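Local structure of putative fimbriae assembly chaperone (Salmonella typhimurium, 2CO7) at residues K10-L16 / L118-A124; Y40-S46 / P64-A70; L146-E150 / H198-W203. The protein probably acts as a periplasmic chaperone that binds, folds and caps fimbrial subunits before their assembly into Saf fimbriae. All coordinates share one frame; numbering follows the deposited sequence.

Interaction 1: K10-L16 / L118-A124; sequences KLFSVKL and LNLSINA
Phe-12, Val-14 and Leu-16 meet Leu-120, Ile-122 and Ala-124 in a buried apolar contact between two nearly parallel strands. The axes of 10-13 and 118-124 lie 11° and 6.9 Å apart, too far for backbone pairing; these are parts of strand 10-16, at the edge of the N-terminal domain, and strand 116-131. At the start of the contact, Lys-10 lays its CB 4.1 Å from CB of Leu-118. Its first methylenes, CB and CG, pack on Leu-118 and Leu-120, while the chain beyond them carries the ammonium to the hydroxyl of Tyr-40. Next, Phe-12 places CB 3.9 Å from CD1 of Leu-120, and its ring carbon CD2 lies 3.7 Å from CG1 of Ile-122, whose CG2 branch sits in the ring plane at its edge. A branched isoleucine suits this place: CG1 and CG2 both lie against the phenyl ring while CD1 reaches on to the backbone of Ser-13 and Val-14. With CG1 lodged between the backbone N and the carbonyl carbon (chi1 63°), CD1 comes a tight 3.4 Å from CA of Ser-13. Val-14 CG1 then packs 3.9 Å from CB of Ala-124, which also receives CD2 of Leu-16; against so small a methyl, the bulkier valine and leucine can both settle. Ala-99 and Ile-97 of strand 91-100 line the same layer. Both segments also form antiparallel ladders with another protein chain, consistent with donor-strand complementation, in which the last strand of a PapD-like immunoglobulin domain is lent to a fimbrial subunit and the first strand lies along it as well.

Interaction 2: Y40-S46 / P64-A70; sequences YPILVQS and PLFRLEA
Arg-67 lies across from Leu-43 and Pro-41, and each part of its long side chain finds a different neighbour. CB starts 4.0 Å from CD2 of Leu-43. CG is set opposite the backbone N (chi1 -171°), which carries the chain along the strand surface and brings CG 3.8 Å from that same CD2; CD passes it at 3.9 Å. Beyond NE the guanidinium spreads flat over Pro-41, whose CB stands over the centre of one face, 3.8 Å from CZ. NH2 lies 3.6 Å from CG of the proline, and NH1 completes the chain with a salt bridge to OE2 of Glu-69, at 2.8 Å. Flexible methylenes suit the exposed apolar neighbour, the CB-CG edge of the proline ring gives the flat cation an apolar support on one face, and the carboxylate of Glu-69, on the same segment, would offset its charge.

This surface belongs to an antiparallel beta hairpin of strands 42-50 and 59-68 in the immunoglobulin-like N-terminal domain. Leu-43 and Arg-67 form a non-hydrogen-bonded pair. On either side of it, Ile-42 with Leu-68 and Val-44 with Phe-66 exchange two backbone hydrogen bonds each, and Ser-46 N adds another to Pro-64 O.

The opposite face of the hairpin turns to the core. There Val-44 points CB over the face of the Phe-66 ring in a CH-pi contact, 3.6 Å from the centroid and 19° off the normal, while its CG2 touches CD1 of Leu-68. A compact beta-branched residue can sit above an aromatic plane in this way. Leu-76 of strand 73-80 also packs on Phe-66, and Ile-97 of strand 91-100 on Val-44.

Interaction 3: L146-E150 / H198-W203; sequences LRWVE and HGDIEW
Leu-146 opens the contact just before its strand begins, resting CD1 3.8 Å from NE1 of Trp-203 and CB 4.2 Å from CZ2 of the same indole; its branched hydrocarbon packs against a large ring. Two residues on, Trp-148 takes the centre between two partners. CG2 of Ile-201 stands over the middle of its six-membered ring, 3.7 Å from the centroid and 4° off the normal, an almost perpendicular CH-pi contact. Its pyrrole side slides past Trp-203, with NE1 poised 3.3 Å above the plane of that ring, toward the rim. The indole planes are inclined at 47° to each other. Broad tryptophans span the gap between strands 147-150 and 201-203, whose axes stay 9.9 Å apart, and Tyr-218 and Phe-216 continue the aromatic layer. Glu-150, extended beyond CG, stretches to the loop before strand 201-205. Its OE2 hovers over one face of the His-198 ring and takes a weak hydrogen bond from Gly-199 N, at 3.5 Å with an N-H...O angle of 159°. Glycine suits this loop, since its backbone angles would press any CB against the preceding carbonyl. Large apolar residues directed inward from two sheets, with Glu-150 meeting the loop beside them, mark the core of a beta sandwich, here the C-terminal immunoglobulin-like domain of a PapD-type chaperone.

In the fold
Interactions 1 and 2 share the N-terminal domain and the same sheet system, their centres about 12 Å apart. In sequence, 40-46 and 64-70 fall between 10-16 and 118-124, and the two contacts touch directly: Phe-12 CE1 packs 3.8 Å from CG2 of Ile-42. Thus the hairpin packs beside the strand edge that another protein chain extends. Interaction 3 follows both along the chain and belongs to the C-terminal domain, its centre about 38 Å from that of interaction 1 and 45 Å from that of interaction 2, on the opposite side of the chain's centre. The contacts lie in two separate domains, each with its own core, and among them the partner chain meets interaction 1 alone.

Interaction 1: K10-L16 / L118-A124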
loop_
_atom_site.group_PDB
_atom_site.type_symbol
_atom_site.label_atom_id
_atom_site.label_comp_id
_atom_site.label_asym_id
_atom_site.label_seq_id
_atom_site.Cartn_x
_atom_site.Cartn_y
_atom_site.Cartn_z
ATOM N N LYS B 10 16.345 3.519 -12.876
ATOM C CA LYS B 10 16.430 2.851 -11.585
ATOM C C LYS B 10 15.202 1.985 -11.381
ATOM O O LYS B 10 14.065 2.475 -11.425
ATOM C CB LYS B 10 16.522 3.854 -10.429
ATOM C CG LYS B 10 16.573 3.199 -9.027
ATOM C CD LYS B 10 17.821 2.321 -8.843
ATOM C CE LYS B 10 17.760 1.407 -7.598
ATOM N NZ LYS B 10 19.170 1.142 -7.076
ATOM N N LEU B 11 15.448 0.698 -11.168
ATOM C CA LEU B 11 14.404 -0.261 -10.887
ATOM C C LEU B 11 14.578 -0.722 -9.461
ATOM O O LEU B 11 15.711 -0.896 -8.985
ATOM C CB LEU B 11 14.495 -1.493 -11.791
ATOM C CG LEU B 11 14.520 -1.315 -13.309
ATOM C CD1 LEU B 11 14.482 -2.682 -13.948
ATOM C CD2 LEU B 11 13.315 -0.477 -13.745
ATOM N N PHE B 12 13.463 -0.936 -8.787
ATOM C CA PHE B 12 13.532 -1.410 -7.402
ATOM C C PHE B 12 12.283 -2.140 -6.991
ATOM O O PHE B 12 11.171 -1.711 -7.321
ATOM C CB PHE B 12 13.864 -0.259 -6.438
ATOM C CG PHE B 12 14.430 -0.725 -5.125
ATOM C CD1 PHE B 12 15.636 -1.417 -5.095
ATOM C CD2 PHE B 12 13.760 -0.468 -3.931
ATOM C CE1 PHE B 12 16.174 -1.862 -3.901
ATOM C CE2 PHE B 12 14.292 -0.928 -2.712
ATOM C CZ PHE B 12 15.506 -1.622 -2.722
ATOM N N SER B 13 12.470 -3.266 -6.280
ATOM C CA SER B 13 11.364 -4.116 -5.868
ATOM C C SER B 13 11.697 -4.840 -4.546
ATOM O O SER B 13 12.857 -4.979 -4.191
ATOM C CB SER B 13 11.054 -5.172 -6.950
ATOM O OG SER B 13 9.942 -5.965 -6.533
ATOM N N VAL B 14 10.674 -5.265 -3.816
ATOM C CA VAL B 14 10.842 -6.180 -2.673
ATOM C C VAL B 14 9.757 -7.245 -2.809
ATOM O O VAL B 14 8.657 -6.944 -3.292
ATOM C CB VAL B 14 10.814 -5.446 -1.283
ATOM C CG1 VAL B 14 9.402 -4.887 -0.942
ATOM C CG2 VAL B 14 11.290 -6.361 -0.176
ATOM N N LYS B 15 10.046 -8.496 -2.412
ATOM C CA LYS B 15 9.063 -9.563 -2.585
ATOM C C LYS B 15 8.602 -10.019 -1.221
ATOM O O LYS B 15 9.439 -10.309 -0.382
ATOM C CB LYS B 15 9.730 -10.749 -3.318
ATOM C CG LYS B 15 8.828 -11.997 -3.491
ATOM C CD LYS B 15 9.653 -13.141 -4.141
ATOM C CE LYS B 15 8.920 -14.459 -4.155
ATOM N NZ LYS B 15 9.773 -15.538 -4.730
ATOM N N LEU B 16 7.286 -10.084 -0.993
ATOM C CA LEU B 16 6.760 -10.674 0.234
ATOM C C LEU B 16 6.068 -11.970 -0.132
ATOM O O LEU B 16 5.509 -12.106 -1.236
ATOM C CB LEU B 16 5.759 -9.714 0.917
ATOM C CG LEU B 16 6.311 -8.566 1.758
ATOM C CD1 LEU B 16 7.495 -7.831 1.175
ATOM C CD2 LEU B 16 5.190 -7.591 2.172
ATOM N N LEU B 118 19.391 8.827 -9.836
ATOM C CA LEU B 118 18.059 8.371 -9.466
ATOM C C LEU B 118 18.130 7.249 -8.442
ATOM O O LEU B 118 18.839 6.261 -8.643
ATOM C CB LEU B 118 17.360 7.849 -10.720
ATOM C CG LEU B 118 16.591 8.784 -11.677
ATOM C CD1 LEU B 118 16.786 10.256 -11.452
ATOM C CD2 LEU B 118 16.823 8.403 -13.092
ATOM N N ASN B 119 17.393 7.375 -7.348
ATOM C CA ASN B 119 17.286 6.225 -6.431
ATOM C C ASN B 119 15.907 6.135 -5.810
ATOM O O ASN B 119 15.104 7.070 -5.892
ATOM C CB ASN B 119 18.396 6.227 -5.359
ATOM C CG ASN B 119 18.946 4.797 -5.040
ATOM O OD1 ASN B 119 20.007 4.643 -4.392
ATOM N ND2 ASN B 119 18.257 3.768 -5.523
ATOM N N LEU B 120 15.638 4.990 -5.187
ATOM C CA LEU B 120 14.312 4.719 -4.684
ATOM C C LEU B 120 14.392 4.056 -3.327
ATOM O O LEU B 120 15.375 3.404 -3.012
ATOM C CB LEU B 120 13.602 3.794 -5.663
ATOM C CG LEU B 120 13.183 4.322 -7.046
ATOM C CD1 LEU B 120 12.759 3.156 -7.939
ATOM C CD2 LEU B 120 12.047 5.360 -6.957
ATOM N N SER B 121 13.355 4.214 -2.523
ATOM C CA SER B 121 13.156 3.306 -1.418
ATOM C C SER B 121 11.678 2.933 -1.432
ATOM O O SER B 121 10.847 3.702 -1.901
ATOM C CB SER B 121 13.554 3.948 -0.095
ATOM O OG SER B 121 12.640 4.950 0.262
ATOM N N ILE B 122 11.352 1.743 -0.953
ATOM C CA ILE B 122 9.966 1.290 -1.055
ATOM C C ILE B 122 9.471 0.681 0.244
ATOM O O ILE B 122 10.269 0.214 1.057
ATOM C CB ILE B 122 9.709 0.383 -2.316
ATOM C CG1 ILE B 122 10.511 -0.904 -2.249
ATOM C CG2 ILE B 122 10.148 1.111 -3.647
ATOM C CD1 ILE B 122 10.278 -1.865 -3.510
ATOM N N ASN B 123 8.155 0.734 0.435
ATOM C CA ASN B 123 7.521 0.239 1.656
ATOM C C ASN B 123 6.335 -0.578 1.238
ATOM O O ASN B 123 5.408 -0.050 0.604
ATOM C CB ASN B 123 7.052 1.398 2.539
ATOM C CG ASN B 123 8.138 2.358 2.856
ATOM O OD1 ASN B 123 8.842 2.176 3.849
ATOM N ND2 ASN B 123 8.322 3.380 2.005
ATOM N N ALA B 124 6.392 -1.886 1.498
ATOM C CA ALA B 124 5.310 -2.771 1.135
ATOM C C ALA B 124 4.625 -3.203 2.412
ATOM O O ALA B 124 5.264 -3.815 3.263
ATOM C CB ALA B 124 5.866 -4.028 0.364
#

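Interaction 2: Y40-S46 / P64-A70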
loop_
_atom_site.group_PDB
_atom_site.type_symbol
_atom_site.label_atom_id
_atom_site.label_comp_id
_atom_site.label_asym_id
_atom_site.label_seq_id
_atom_site.Cartn_x
_atom_site.Cartn_y
_atom_site.Cartn_z
ATOM N N TYR B 40 22.130 -7.134 -5.760
ATOM C CA TYR B 40 23.002 -6.403 -4.849
ATOM C C TYR B 40 22.296 -6.341 -3.487
ATOM O O TYR B 40 21.099 -6.573 -3.413
ATOM C CB TYR B 40 23.290 -4.988 -5.388
ATOM C CG TYR B 40 22.073 -4.143 -5.742
ATOM C CD1 TYR B 40 21.364 -3.458 -4.761
ATOM C CD2 TYR B 40 21.680 -3.975 -7.083
ATOM C CE1 TYR B 40 20.246 -2.656 -5.094
ATOM C CE2 TYR B 40 20.577 -3.182 -7.420
ATOM C CZ TYR B 40 19.892 -2.507 -6.423
ATOM O OH TYR B 40 18.830 -1.703 -6.762
ATOM N N PRO B 41 23.037 -6.036 -2.403
ATOM C CA PRO B 41 22.446 -6.079 -1.056
ATOM C C PRO B 41 21.498 -4.895 -0.790
ATOM O O PRO B 41 21.711 -3.791 -1.320
ATOM C CB PRO B 41 23.674 -5.990 -0.112
ATOM C CG PRO B 41 24.871 -6.046 -0.988
ATOM C CD PRO B 41 24.454 -5.619 -2.362
ATOM N N ILE B 42 20.463 -5.151 -0.006
ATOM C CA ILE B 42 19.542 -4.121 0.459
ATOM C C ILE B 42 19.381 -4.162 1.970
ATOM O O ILE B 42 19.603 -5.184 2.593
ATOM C CB ILE B 42 18.156 -4.233 -0.204
ATOM C CG1 ILE B 42 17.434 -5.502 0.224
ATOM C CG2 ILE B 42 18.284 -4.111 -1.709
ATOM C CD1 ILE B 42 15.941 -5.607 -0.245
ATOM N N LEU B 43 18.993 -3.033 2.541
ATOM C CA LEU B 43 18.693 -2.962 3.962
ATOM C C LEU B 43 17.175 -3.035 4.124
ATOM O O LEU B 43 16.415 -2.481 3.322
ATOM C CB LEU B 43 19.245 -1.674 4.585
ATOM C CG LEU B 43 20.751 -1.432 4.610
ATOM C CD1 LEU B 43 21.135 -0.105 5.336
ATOM C CD2 LEU B 43 21.439 -2.622 5.291
ATOM N N VAL B 44 16.733 -3.733 5.155
ATOM C CA VAL B 44 15.306 -3.930 5.365
ATOM C C VAL B 44 14.927 -3.599 6.811
ATOM O O VAL B 44 15.671 -3.919 7.731
ATOM C CB VAL B 44 14.855 -5.357 4.994
ATOM C CG1 VAL B 44 13.329 -5.479 5.060
ATOM C CG2 VAL B 44 15.278 -5.712 3.584
ATOM N N GLN B 45 13.785 -2.941 6.975
ATOM C CA GLN B 45 13.209 -2.678 8.271
ATOM C C GLN B 45 11.780 -3.200 8.249
ATOM O O GLN B 45 11.024 -2.946 7.306
ATOM C CB GLN B 45 13.231 -1.184 8.548
ATOM C CG GLN B 45 12.547 -0.760 9.834
ATOM C CD GLN B 45 11.978 0.625 9.713
ATOM O OE1 GLN B 45 12.710 1.615 9.645
ATOM N NE2 GLN B 45 10.665 0.703 9.654
ATOM N N SER B 46 11.408 -3.945 9.279
ATOM C CA SER B 46 10.027 -4.369 9.399
ATOM C C SER B 46 9.425 -3.776 10.649
ATOM O O SER B 46 10.091 -3.676 11.720
ATOM C CB SER B 46 9.909 -5.884 9.425
ATOM O OG SER B 46 10.732 -6.481 8.452
ATOM N N PRO B 64 13.740 -6.957 13.301
ATOM C CA PRO B 64 13.195 -5.651 12.878
ATOM C C PRO B 64 14.086 -4.920 11.869
ATOM O O PRO B 64 13.569 -4.128 11.075
ATOM C CB PRO B 64 13.135 -4.844 14.170
ATOM C CG PRO B 64 14.112 -5.493 15.062
ATOM C CD PRO B 64 14.244 -6.915 14.683
ATOM N N LEU B 65 15.379 -5.252 11.881
ATOM C CA LEU B 65 16.384 -4.606 11.060
ATOM C C LEU B 65 17.341 -5.679 10.513
ATOM O O LEU B 65 17.949 -6.426 11.295
ATOM C CB LEU B 65 17.151 -3.633 11.944
ATOM C CG LEU B 65 17.252 -2.192 11.492
ATOM C CD1 LEU B 65 17.885 -2.133 10.147
ATOM C CD2 LEU B 65 15.830 -1.629 11.437
ATOM N N PHE B 66 17.476 -5.778 9.193
ATOM C CA PHE B 66 18.386 -6.796 8.635
ATOM C C PHE B 66 18.864 -6.387 7.247
ATOM O O PHE B 66 18.332 -5.451 6.651
ATOM C CB PHE B 66 17.690 -8.176 8.584
ATOM C CG PHE B 66 16.358 -8.186 7.834
ATOM C CD1 PHE B 66 16.272 -8.778 6.576
ATOM C CD2 PHE B 66 15.186 -7.675 8.414
ATOM C CE1 PHE B 66 15.073 -8.842 5.876
ATOM C CE2 PHE B 66 13.954 -7.724 7.721
ATOM C CZ PHE B 66 13.898 -8.324 6.451
ATOM N N ARG B 67 19.872 -7.088 6.753
ATOM C CA ARG B 67 20.416 -6.829 5.443
ATOM C C ARG B 67 20.132 -8.092 4.648
ATOM O O ARG B 67 20.347 -9.205 5.142
ATOM C CB ARG B 67 21.917 -6.564 5.570
ATOM C CG ARG B 67 22.627 -6.068 4.314
ATOM C CD ARG B 67 23.984 -5.544 4.793
ATOM N NE ARG B 67 24.844 -5.005 3.742
ATOM C CZ ARG B 67 25.741 -5.713 3.064
ATOM N NH1 ARG B 67 25.863 -7.015 3.278
ATOM N NH2 ARG B 67 26.494 -5.123 2.147
ATOM N N LEU B 68 19.662 -7.924 3.420
ATOM C CA LEU B 68 19.551 -9.044 2.475
ATOM C C LEU B 68 20.619 -8.974 1.403
ATOM O O LEU B 68 20.803 -7.931 0.790
ATOM C CB LEU B 68 18.171 -9.073 1.840
ATOM C CG LEU B 68 17.027 -9.469 2.784
ATOM C CD1 LEU B 68 15.736 -9.357 1.980
ATOM C CD2 LEU B 68 17.229 -10.870 3.371
ATOM N N GLU B 69 21.346 -10.083 1.193
ATOM C CA GLU B 69 22.269 -10.171 0.074
ATOM C C GLU B 69 21.463 -10.229 -1.225
ATOM O O GLU B 69 20.236 -10.438 -1.193
ATOM C CB GLU B 69 23.166 -11.420 0.189
ATOM C CG GLU B 69 24.056 -11.469 1.438
ATOM C CD GLU B 69 25.005 -10.269 1.546
ATOM O OE1 GLU B 69 26.195 -10.425 1.244
ATOM O OE2 GLU B 69 24.559 -9.161 1.932
ATOM N N ALA B 70 22.173 -10.070 -2.344
ATOM C CA ALA B 70 21.612 -10.221 -3.693
ATOM C C ALA B 70 20.759 -11.490 -3.678
ATOM O O ALA B 70 21.263 -12.561 -3.319
ATOM C CB ALA B 70 22.757 -10.355 -4.750
#

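Interaction 3: L146-E150 / H198-W203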
loop_
_atom_site.group_PDB
_atom_site.type_symbol
_atom_site.label_atom_id
_atom_site.label_comp_id
_atom_site.label_asym_id
_atom_site.label_seq_id
_atom_site.Cartn_x
_atom_site.Cartn_y
_atom_site.Cartn_z
ATOM N N LEU B 146 -23.582 -10.399 4.325
ATOM C CA LEU B 146 -23.469 -8.969 4.057
ATOM C C LEU B 146 -24.824 -8.471 3.607
ATOM O O LEU B 146 -25.508 -9.173 2.882
ATOM C CB LEU B 146 -22.420 -8.693 2.977
ATOM C CG LEU B 146 -20.994 -9.100 3.366
ATOM C CD1 LEU B 146 -19.971 -8.476 2.434
ATOM C CD2 LEU B 146 -20.695 -8.705 4.801
ATOM N N ARG B 147 -25.222 -7.293 4.079
ATOM C CA ARG B 147 -26.513 -6.691 3.697
ATOM C C ARG B 147 -26.215 -5.439 2.876
ATOM O O ARG B 147 -25.360 -4.649 3.255
ATOM C CB ARG B 147 -27.331 -6.342 4.948
ATOM C CG ARG B 147 -28.732 -5.847 4.612
ATOM C CD ARG B 147 -29.691 -5.892 5.783
ATOM N NE ARG B 147 -29.785 -4.566 6.373
ATOM C CZ ARG B 147 -30.823 -3.743 6.288
ATOM N NH1 ARG B 147 -31.950 -4.085 5.664
ATOM N NH2 ARG B 147 -30.735 -2.560 6.878
ATOM N N TRP B 148 -26.916 -5.261 1.763
ATOM C CA TRP B 148 -26.679 -4.146 0.861
ATOM C C TRP B 148 -27.921 -3.294 0.781
ATOM O O TRP B 148 -29.066 -3.794 0.783
ATOM C CB TRP B 148 -26.237 -4.643 -0.536
ATOM C CG TRP B 148 -24.973 -5.521 -0.525
ATOM C CD1 TRP B 148 -24.889 -6.845 -0.169
ATOM C CD2 TRP B 148 -23.641 -5.125 -0.900
ATOM N NE1 TRP B 148 -23.591 -7.289 -0.294
ATOM C CE2 TRP B 148 -22.804 -6.257 -0.741
ATOM C CE3 TRP B 148 -23.074 -3.922 -1.365
ATOM C CZ2 TRP B 148 -21.434 -6.230 -1.041
ATOM C CZ3 TRP B 148 -21.713 -3.896 -1.659
ATOM C CH2 TRP B 148 -20.905 -5.038 -1.475
ATOM N N VAL B 149 -27.711 -1.987 0.738
ATOM C CA VAL B 149 -28.807 -1.046 0.635
ATOM C C VAL B 149 -28.381 -0.068 -0.448
ATOM O O VAL B 149 -27.241 0.394 -0.449
ATOM C CB VAL B 149 -29.057 -0.324 1.986
ATOM C CG1 VAL B 149 -30.272 0.588 1.904
ATOM C CG2 VAL B 149 -29.236 -1.330 3.106
ATOM N N GLU B 150 -29.279 0.208 -1.387
ATOM C CA GLU B 150 -29.024 1.207 -2.433
ATOM C C GLU B 150 -30.046 2.322 -2.303
ATOM O O GLU B 150 -31.239 2.057 -2.347
ATOM C CB GLU B 150 -29.118 0.587 -3.838
ATOM C CG GLU B 150 -28.234 -0.655 -4.032
ATOM C CD GLU B 150 -28.385 -1.299 -5.408
ATOM O OE1 GLU B 150 -27.720 -2.317 -5.659
ATOM O OE2 GLU B 150 -29.160 -0.793 -6.232
ATOM N N HIS B 198 -27.313 0.396 -10.586
ATOM C CA HIS B 198 -28.447 -0.203 -9.887
ATOM C C HIS B 198 -28.657 -1.677 -10.240
ATOM O O HIS B 198 -28.256 -2.133 -11.312
ATOM C CB HIS B 198 -29.723 0.585 -10.170
ATOM C CG HIS B 198 -30.658 0.653 -9.003
ATOM N ND1 HIS B 198 -31.872 0.001 -8.980
ATOM C CD2 HIS B 198 -30.554 1.300 -7.816
ATOM C CE1 HIS B 198 -32.482 0.250 -7.833
ATOM N NE2 HIS B 198 -31.700 1.031 -7.107
ATOM N N GLY B 199 -29.265 -2.420 -9.314
ATOM C CA GLY B 199 -29.605 -3.820 -9.547
ATOM C C GLY B 199 -28.891 -4.785 -8.615
ATOM O O GLY B 199 -28.441 -4.408 -7.519
ATOM N N ASP B 200 -28.777 -6.035 -9.043
ATOM C CA ASP B 200 -28.218 -7.066 -8.161
ATOM C C ASP B 200 -26.718 -6.882 -7.931
ATOM O O ASP B 200 -25.986 -6.437 -8.810
ATOM C CB ASP B 200 -28.584 -8.466 -8.662
ATOM C CG ASP B 200 -30.110 -8.700 -8.699
ATOM O OD1 ASP B 200 -30.870 -8.031 -7.961
ATOM O OD2 ASP B 200 -30.562 -9.544 -9.494
ATOM N N ILE B 201 -26.272 -7.185 -6.719
ATOM C CA ILE B 201 -24.882 -7.018 -6.385
ATOM C C ILE B 201 -24.227 -8.373 -6.452
ATOM O O ILE B 201 -24.822 -9.379 -6.053
ATOM C CB ILE B 201 -24.729 -6.413 -4.983
ATOM C CG1 ILE B 201 -25.514 -5.105 -4.920
ATOM C CG2 ILE B 201 -23.250 -6.166 -4.639
ATOM C CD1 ILE B 201 -26.296 -4.952 -3.648
ATOM N N GLU B 202 -23.005 -8.396 -6.972
ATOM C CA GLU B 202 -22.173 -9.590 -6.949
ATOM C C GLU B 202 -20.818 -9.203 -6.380
ATOM O O GLU B 202 -20.308 -8.126 -6.678
ATOM C CB GLU B 202 -22.018 -10.198 -8.352
ATOM C CG GLU B 202 -21.061 -11.407 -8.389
ATOM C CD GLU B 202 -20.876 -12.026 -9.776
ATOM O OE1 GLU B 202 -21.803 -11.925 -10.605
ATOM O OE2 GLU B 202 -19.794 -12.616 -10.040
ATOM N N TRP B 203 -20.245 -10.074 -5.556
ATOM C CA TRP B 203 -18.946 -9.809 -4.971
ATOM C C TRP B 203 -18.213 -11.083 -4.656
ATOM O O TRP B 203 -18.806 -12.167 -4.649
ATOM C CB TRP B 203 -19.068 -8.954 -3.690
ATOM C CG TRP B 203 -19.762 -9.636 -2.523
ATOM C CD1 TRP B 203 -19.165 -10.196 -1.428
ATOM C CD2 TRP B 203 -21.178 -9.796 -2.338
ATOM N NE1 TRP B 203 -20.131 -10.710 -0.577
ATOM C CE2 TRP B 203 -21.370 -10.463 -1.102
ATOM C CE3 TRP B 203 -22.303 -9.425 -3.087
ATOM C CZ2 TRP B 203 -22.652 -10.789 -0.612
ATOM C CZ3 TRP B 203 -23.563 -9.747 -2.611
ATOM C CH2 TRP B 203 -23.723 -10.428 -1.372
#